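Local coordinates for protein nicotinate-nucleotide pyrophosphorylase (Ehrlichia chaffeensis, PDB 3L0G) that probably converts quinolinate to nicotinate D-ribonucleotide by phosphoribosyl transfer with decarboxylation, a step in the biosynthesis of NAD(+), at residues Phe57-Arg62 / Lys288-Asp293; Tyr86-Lys91 / Thr101-Glu106. One frame throughout, in Å; residues are numbered along the deposited sequence.

Contact 1: residues Phe57-Arg62 / Lys288-Asp293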
# COMPACT_ATOMS: atom_id res chain seq x y z
N PHE C 57 -25.84 9.02 14.46
CA PHE C 57 -24.63 9.84 14.52
C PHE C 57 -24.64 10.97 13.51
O PHE C 57 -25.33 10.90 12.50
CB PHE C 57 -23.40 8.95 14.28
CG PHE C 57 -23.19 8.54 12.85
CD1 PHE C 57 -22.39 9.30 12.01
CD2 PHE C 57 -23.74 7.37 12.35
CE1 PHE C 57 -22.17 8.93 10.70
CE2 PHE C 57 -23.53 6.99 11.03
CZ PHE C 57 -22.76 7.78 10.20
N ALA C 58 -23.82 11.99 13.79
CA ALA C 58 -23.53 13.08 12.87
C ALA C 58 -22.07 13.55 13.01
O ALA C 58 -21.53 13.65 14.13
CB ALA C 58 -24.48 14.27 13.13
N ILE C 59 -21.45 13.84 11.88
CA ILE C 59 -20.14 14.43 11.83
C ILE C 59 -20.42 15.90 11.62
O ILE C 59 -20.94 16.26 10.58
CB ILE C 59 -19.32 13.89 10.62
CG1 ILE C 59 -19.18 12.36 10.70
CG2 ILE C 59 -17.97 14.58 10.53
CD1 ILE C 59 -17.95 11.88 11.37
N ASN C 60 -20.08 16.73 12.61
CA ASN C 60 -20.47 18.12 12.65
C ASN C 60 -19.25 19.01 12.75
O ASN C 60 -18.35 18.74 13.54
CB ASN C 60 -21.40 18.38 13.87
CG ASN C 60 -22.78 17.79 13.69
OD1 ASN C 60 -23.32 17.77 12.56
ND2 ASN C 60 -23.38 17.32 14.79
N THR C 61 -19.19 20.04 11.91
CA THR C 61 -18.20 21.11 12.06
C THR C 61 -18.43 21.91 13.34
O THR C 61 -19.58 22.06 13.79
CB THR C 61 -18.27 22.10 10.93
OG1 THR C 61 -19.43 22.94 11.08
CG2 THR C 61 -18.28 21.40 9.56
N ARG C 62 -17.35 22.44 13.90
CA ARG C 62 -17.42 23.34 15.03
C ARG C 62 -17.00 24.75 14.63
O ARG C 62 -16.83 25.60 15.51
CB ARG C 62 -16.51 22.88 16.18
CG ARG C 62 -16.50 21.39 16.50
CD ARG C 62 -17.86 20.86 16.88
NE ARG C 62 -17.74 19.54 17.51
CZ ARG C 62 -18.75 18.69 17.72
NH1 ARG C 62 -20.01 19.00 17.34
NH2 ARG C 62 -18.50 17.52 18.30
N LYS C 288 -8.97 21.89 11.14
CA LYS C 288 -10.31 22.35 11.50
C LYS C 288 -10.92 21.42 12.54
O LYS C 288 -10.61 20.23 12.63
CB LYS C 288 -11.20 22.44 10.27
CG LYS C 288 -10.76 23.51 9.28
CD LYS C 288 -10.78 24.88 9.95
CE LYS C 288 -10.78 25.99 8.95
NZ LYS C 288 -10.74 27.30 9.65
N ASP C 289 -11.81 21.99 13.33
CA ASP C 289 -12.45 21.30 14.40
C ASP C 289 -13.77 20.74 13.88
O ASP C 289 -14.67 21.51 13.45
CB ASP C 289 -12.64 22.26 15.60
CG ASP C 289 -13.10 21.55 16.84
OD1 ASP C 289 -13.27 20.31 16.78
OD2 ASP C 289 -13.33 22.23 17.88
N ILE C 290 -13.84 19.42 13.90
CA ILE C 290 -14.97 18.61 13.39
C ILE C 290 -15.11 17.44 14.35
O ILE C 290 -14.10 16.86 14.74
CB ILE C 290 -14.68 18.08 11.98
CG1 ILE C 290 -14.40 19.25 11.02
CG2 ILE C 290 -15.84 17.20 11.45
CD1 ILE C 290 -13.82 18.83 9.63
N GLY C 291 -16.33 17.10 14.76
CA GLY C 291 -16.53 16.04 15.76
C GLY C 291 -17.56 15.02 15.36
O GLY C 291 -18.25 15.21 14.40
N LEU C 292 -17.65 13.93 16.14
CA LEU C 292 -18.64 12.89 15.94
C LEU C 292 -19.62 12.94 17.11
O LEU C 292 -19.24 12.69 18.25
CB LEU C 292 -17.97 11.52 15.88
CG LEU C 292 -18.92 10.31 15.69
CD1 LEU C 292 -19.75 10.46 14.44
CD2 LEU C 292 -18.12 9.00 15.64
N ASP C 293 -20.86 13.31 16.82
CA ASP C 293 -21.88 13.49 17.84
C ASP C 293 -22.82 12.30 17.73
O ASP C 293 -23.26 11.96 16.62
CB ASP C 293 -22.65 14.80 17.64
CG ASP C 293 -21.79 16.07 17.94
OD1 ASP C 293 -20.90 16.04 18.82
OD2 ASP C 293 -22.02 17.12 17.31
O HOH W 1 -15.25 18.29 17.99

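Contact 2: residues Tyr86-Lys91 / Thr101-Glu106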
# COMPACT_ATOMS: atom_id res chain seq x y z
N TYR C 86 -25.46 5.69 6.05
CA TYR C 86 -25.10 7.10 6.16
C TYR C 86 -25.56 7.87 4.92
O TYR C 86 -25.79 7.28 3.87
CB TYR C 86 -23.58 7.25 6.37
CG TYR C 86 -22.74 6.93 5.13
CD1 TYR C 86 -22.31 7.94 4.28
CD2 TYR C 86 -22.38 5.63 4.84
CE1 TYR C 86 -21.56 7.64 3.14
CE2 TYR C 86 -21.62 5.31 3.73
CZ TYR C 86 -21.21 6.30 2.87
OH TYR C 86 -20.46 5.97 1.74
N GLU C 87 -25.66 9.19 5.08
CA GLU C 87 -25.93 10.09 3.98
C GLU C 87 -24.96 11.26 4.04
O GLU C 87 -24.82 11.90 5.09
CB GLU C 87 -27.37 10.60 4.03
CG GLU C 87 -27.85 11.15 2.69
CD GLU C 87 -28.11 10.04 1.65
OE1 GLU C 87 -28.44 8.89 2.05
OE2 GLU C 87 -27.99 10.31 0.44
N ILE C 88 -24.33 11.56 2.91
CA ILE C 88 -23.46 12.72 2.75
C ILE C 88 -24.31 13.95 2.52
O ILE C 88 -25.19 13.95 1.67
CB ILE C 88 -22.55 12.58 1.53
CG1 ILE C 88 -21.73 11.31 1.61
CG2 ILE C 88 -21.61 13.73 1.46
CD1 ILE C 88 -20.90 11.25 2.81
N HIS C 89 -24.02 15.03 3.25
CA HIS C 89 -24.75 16.28 3.06
C HIS C 89 -23.89 17.41 2.51
O HIS C 89 -24.41 18.41 2.03
CB HIS C 89 -25.37 16.72 4.38
CG HIS C 89 -26.26 15.69 4.97
ND1 HIS C 89 -27.36 15.19 4.30
CD2 HIS C 89 -26.23 15.06 6.17
CE1 HIS C 89 -27.95 14.28 5.05
NE2 HIS C 89 -27.28 14.17 6.19
N LYS C 90 -22.57 17.26 2.59
CA LYS C 90 -21.67 18.21 1.97
C LYS C 90 -20.59 17.43 1.19
O LYS C 90 -20.19 16.34 1.59
CB LYS C 90 -21.08 19.13 3.05
CG LYS C 90 -22.10 20.05 3.74
CD LYS C 90 -22.61 21.16 2.85
CE LYS C 90 -23.73 22.00 3.51
NZ LYS C 90 -25.07 21.28 3.42
N LYS C 91 -20.16 17.97 0.06
CA LYS C 91 -19.11 17.37 -0.75
C LYS C 91 -17.83 18.20 -0.63
O LYS C 91 -17.85 19.37 -0.22
CB LYS C 91 -19.52 17.31 -2.25
N THR C 101 -23.68 19.86 9.60
CA THR C 101 -23.61 18.42 9.44
C THR C 101 -23.11 18.03 8.07
O THR C 101 -23.78 18.24 7.04
CB THR C 101 -25.00 17.76 9.69
OG1 THR C 101 -25.49 18.15 10.98
CG2 THR C 101 -24.91 16.19 9.64
N LEU C 102 -21.91 17.46 8.05
CA LEU C 102 -21.30 16.96 6.85
C LEU C 102 -21.91 15.62 6.44
O LEU C 102 -22.15 15.39 5.27
CB LEU C 102 -19.80 16.77 7.08
CG LEU C 102 -18.98 18.00 7.53
CD1 LEU C 102 -17.47 17.67 7.44
CD2 LEU C 102 -19.33 19.19 6.66
N VAL C 103 -22.10 14.73 7.42
CA VAL C 103 -22.60 13.38 7.20
C VAL C 103 -23.43 13.01 8.40
O VAL C 103 -23.12 13.42 9.52
CB VAL C 103 -21.42 12.35 7.07
CG1 VAL C 103 -21.96 10.95 6.86
CG2 VAL C 103 -20.50 12.72 5.92
N SER C 104 -24.49 12.26 8.19
CA SER C 104 -25.25 11.74 9.29
C SER C 104 -25.68 10.32 8.98
O SER C 104 -25.67 9.89 7.82
CB SER C 104 -26.46 12.63 9.56
OG SER C 104 -27.43 12.50 8.54
N GLY C 105 -26.08 9.60 10.00
CA GLY C 105 -26.59 8.25 9.77
C GLY C 105 -26.89 7.44 11.01
O GLY C 105 -27.03 8.00 12.11
N GLU C 106 -26.95 6.12 10.80
CA GLU C 106 -27.22 5.15 11.87
C GLU C 106 -26.15 4.06 11.79
O GLU C 106 -25.80 3.63 10.69
CB GLU C 106 -28.61 4.52 11.69
CG GLU C 106 -29.70 5.46 11.16
CD GLU C 106 -31.12 4.97 11.49
OE1 GLU C 106 -31.27 3.91 12.13
OE2 GLU C 106 -32.09 5.66 11.11
O HOH W 2 -25.42 20.13 6.18

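Contact 1: residues Phe57-Arg62 / Lys288-Asp293
Ile59 packs against both Ile290 and Leu292 on the buried face of two antiparallel strands, and each of its branches has its own partner. Ile59 CG2 presses on Ile290 CG2 at 3.5 Å, tighter than usual for two methyl groups, while Ile59 CD1 reaches Leu292 CD1 at 3.8 Å. The first two torsions of Leu292 (chi1 179°, chi2 57°) together set that same CD1 methyl against Phe57 CD1 as well. Large apolar residues suit this face because helices lie against it: Ile59 and Ile290 touch Ile123 of helix 116-139, and Phe57 and Leu292 touch Leu112 of helix 109-112.

Ala58 pairs with Asp293, and Asn60 with Gly291, each as a hydrogen-bonded pair with two N-H...O bonds; Ile59 with Leu292 and Thr61 with Ile290 are non-hydrogen-bonded pairs. Within the chain, strand 290-294, near the C-terminus, is the outermost strand of a four-stranded antiparallel sheet, joining strand 54-61 of the N-terminal family region.

The other face, which carries Ala58, Asn60 and Asp293, is mostly polar. Arg62, just past its strand, folds back at chi2 so that its guanidinium lies with one face over Gly291 N, a place where the partner has no side chain to obstruct it. There it meets Asp293 end-on in a two-pronged salt bridge, Arg62 NH1 to Asp293 OD2 at 2.8 Å and Arg62 NH2 to Asp293 OD1 at 2.9 Å. The two planes are 32° apart. Asn60 ND2 donates to the anti side of Asp293 OD2 at 2.9 Å, so two donors grip this oxygen and limit the carboxylate's rotation. Asn60 OD1 turns to Thr101. Farther out, Asp289 O accepts from Arg62 N, and a water bridges Arg62 NE to Asp289 OD1, whose carboxylate packs against the arginine's CG.

Contact 2: residues Tyr86-Lys91 / Thr101-Glu106
His89 meets Ser104 through the edge of its imidazole, where His89 NE2 and Ser104 OG share a nearly straight hydrogen bond of 2.9 Å. CG of His89 stands beside its own backbone N (chi1 -56°), and Glu87 O lies over one face of the ring. A histidine fits this exposed edge: its ring can pair with the small serine hydroxyl while His89 CD2 touches Thr101 CG2 at 3.9 Å.

Val103 serves the opposite, apolar face, a compact residue whose two methyls divide between Ile88 and Tyr86. The side chains of Val103 and Ile88 lie side by side, pointing the same way, with Val103 CG2 a tight 3.5 Å from Ile88 CD1. Val103 CG1 is 4.0 Å from Tyr86 CD1. Glu87 and Ser104 form an antiparallel hydrogen-bonded pair.

Leu102, where the chain turns a corner, bonds through its carbonyl: Leu102 O accepts from His89 N at 2.8 Å and from Lys90 N at 3.3 Å. Its apolar side chain turns away to Thr61 and Val67, CD2 also touching the aliphatic start of Lys90.

Strand 84-88 is outermost, within this chain, in the antiparallel sheet. Helix 70-79 covers Tyr86, Ile88 and Val103, while strand 54-61 flanks strand 101-108 on its other side.

Contacts 1 and 2 are neighbouring parts of one four-stranded antiparallel sheet, their centres 11 Å apart. The order across it is 84-88, 101-108, 54-61, 290-294, so each contact pairs an outer strand with an inner one. The inner strands join them: Phe57 N lies 2.8 Å from Gly105 O, a probable hydrogen bond. Along the chain, contact 2 is a local pairing nested within the long loop closed by contact 1. That loop includes the six-stranded parallel sheet of the α/β barrel-like C-terminal domain of quinolinate phosphoribosyltransferases. From there the chain returns to complete the N-terminal sheet, so its last strand ties the two domains together.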